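Local atomic coordinates of purine nucleoside phosphorylase (Thermus thermophilus, PDB entry 1ODK), a protein that probably catalyses the reversible phosphorolysis of purine nucleosides, releasing the free base and a pentose 1-phosphate. Residues A82-R87 against V194-A198. Residue numbers count along the deposited sequence, not the author numbering.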
loop_
_atom_site.group_PDB
_atom_site.type_symbol
_atom_site.label_atom_id
_atom_site.label_comp_id
_atom_site.label_asym_id
_atom_site.label_seq_id
_atom_site.Cartn_x
_atom_site.Cartn_y
_atom_site.Cartn_z
ATOM N N ALA B 82 32.799 -12.979 5.027
ATOM C CA ALA B 82 32.964 -11.659 4.421
ATOM C C ALA B 82 32.587 -10.594 5.449
ATOM O O ALA B 82 31.580 -10.725 6.147
ATOM C CB ALA B 82 32.089 -11.532 3.166
ATOM N N ARG B 83 33.400 -9.543 5.536
ATOM C CA ARG B 83 33.177 -8.461 6.494
ATOM C C ARG B 83 33.067 -7.091 5.833
ATOM O O ARG B 83 32.387 -6.200 6.342
ATOM C CB ARG B 83 34.312 -8.446 7.521
ATOM C CG ARG B 83 34.355 -9.703 8.370
ATOM C CD ARG B 83 33.162 -9.753 9.317
ATOM N NE ARG B 83 32.748 -11.121 9.624
ATOM C CZ ARG B 83 33.549 -12.067 10.107
ATOM N NH1 ARG B 83 34.828 -11.804 10.347
ATOM N NH2 ARG B 83 33.069 -13.283 10.344
ATOM N N VAL B 84 33.752 -6.930 4.706
ATOM C CA VAL B 84 33.733 -5.685 3.948
ATOM C C VAL B 84 33.366 -6.054 2.513
ATOM O O VAL B 84 34.126 -6.736 1.827
ATOM C CB VAL B 84 35.117 -4.995 3.980
ATOM C CG1 VAL B 84 35.080 -3.713 3.175
ATOM C CG2 VAL B 84 35.516 -4.702 5.426
ATOM N N LEU B 85 32.196 -5.609 2.061
ATOM C CA LEU B 85 31.741 -5.941 0.717
ATOM C C LEU B 85 31.420 -4.710 -0.111
ATOM O O LEU B 85 30.548 -3.914 0.248
ATOM C CB LEU B 85 30.504 -6.847 0.787
ATOM C CG LEU B 85 30.650 -8.116 1.632
ATOM C CD1 LEU B 85 30.468 -7.762 3.099
ATOM C CD2 LEU B 85 29.609 -9.147 1.225
ATOM N N VAL B 86 32.122 -4.566 -1.229
ATOM C CA VAL B 86 31.917 -3.419 -2.099
ATOM C C VAL B 86 31.414 -3.814 -3.478
ATOM O O VAL B 86 32.103 -4.499 -4.239
ATOM C CB VAL B 86 33.224 -2.594 -2.249
ATOM C CG1 VAL B 86 33.022 -1.442 -3.234
ATOM C CG2 VAL B 86 33.649 -2.054 -0.885
ATOM N N ARG B 87 30.194 -3.393 -3.790
ATOM C CA ARG B 87 29.628 -3.673 -5.097
ATOM C C ARG B 87 30.314 -2.793 -6.132
ATOM O O ARG B 87 30.549 -1.607 -5.901
ATOM C CB ARG B 87 28.118 -3.391 -5.121
ATOM C CG ARG B 87 27.529 -3.318 -6.541
ATOM C CD ARG B 87 26.002 -3.291 -6.536
ATOM N NE ARG B 87 25.452 -2.699 -7.760
ATOM C CZ ARG B 87 25.595 -3.207 -8.980
ATOM N NH1 ARG B 87 26.273 -4.336 -9.164
ATOM N NH2 ARG B 87 25.071 -2.573 -10.022
ATOM N N VAL B 194 27.760 -6.023 8.852
ATOM C CA VAL B 194 28.985 -5.996 8.064
ATOM C C VAL B 194 29.056 -4.654 7.339
ATOM O O VAL B 194 28.060 -3.942 7.246
ATOM C CB VAL B 194 29.057 -7.170 7.045
ATOM C CG1 VAL B 194 29.267 -8.485 7.783
ATOM C CG2 VAL B 194 27.788 -7.239 6.205
ATOM N N ARG B 195 30.235 -4.310 6.838
ATOM C CA ARG B 195 30.430 -3.037 6.156
ATOM C C ARG B 195 30.305 -3.167 4.652
ATOM O O ARG B 195 31.030 -3.943 4.029
ATOM C CB ARG B 195 31.800 -2.474 6.520
ATOM C CG ARG B 195 31.975 -2.268 8.014
ATOM C CD ARG B 195 33.347 -1.701 8.351
ATOM N NE ARG B 195 33.387 -1.216 9.727
ATOM C CZ ARG B 195 34.421 -0.580 10.269
ATOM N NH1 ARG B 195 35.513 -0.352 9.548
ATOM N NH2 ARG B 195 34.359 -0.165 11.529
ATOM N N THR B 196 29.388 -2.395 4.074
ATOM C CA THR B 196 29.156 -2.434 2.637
ATOM C C THR B 196 29.327 -1.081 1.963
ATOM O O THR B 196 29.397 -0.041 2.613
ATOM C CB THR B 196 27.733 -2.954 2.317
ATOM O OG1 THR B 196 26.761 -2.031 2.825
ATOM C CG2 THR B 196 27.505 -4.314 2.968
ATOM N N GLY B 197 29.384 -1.115 0.640
ATOM C CA GLY B 197 29.535 0.095 -0.136
ATOM C C GLY B 197 29.296 -0.241 -1.590
ATOM O O GLY B 197 29.228 -1.415 -1.964
ATOM N N ALA B 198 29.156 0.787 -2.417
ATOM C CA ALA B 198 28.937 0.575 -3.834
ATOM C C ALA B 198 29.461 1.729 -4.667
ATOM O O ALA B 198 29.258 2.899 -4.341
ATOM C CB ALA B 198 27.439 0.370 -4.115
#
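V194 turns its side chain toward the start of strand 84-93: its CB lies 3.5 Å from R83 O and its CG1 3.6 Å from A82 O, just ahead of the strand, while its CG2 meets L85 CD1 at 4.1 Å within it. Beyond it strand segments 84-87 and 195-198 run parallel, their axes 14° apart in direction and 4.5 Å at closest approach. R195 hydrogen-bonds through both its polar backbone atoms, R195 N to R83 O (2.9 Å) and L85 N to R195 O (2.8 Å); G197 repeats this with a weak hydrogen bond from G197 N to L85 O (3.1 Å) and a better-aligned one from R87 N to G197 O (2.9 Å). These are neighbouring strands in the central mixed sheet of the nucleoside phosphorylase α/β fold, with strand 16-20 on the other edge of 84-93. L85, R87, T196 and A198 share one face, where helix 182-192 packs on R87, T196 and A198 through L185 and F186; R87 CB lies 4.0 Å from A198 CB, while its guanidinium leads away to salt bridges with E179 and E181. V84 and V86 occupy the reverse face, under helix 214-233. There G197, opposite V86, presents bare backbone, and R195 extends its chain outward past V133 of helix 131-144.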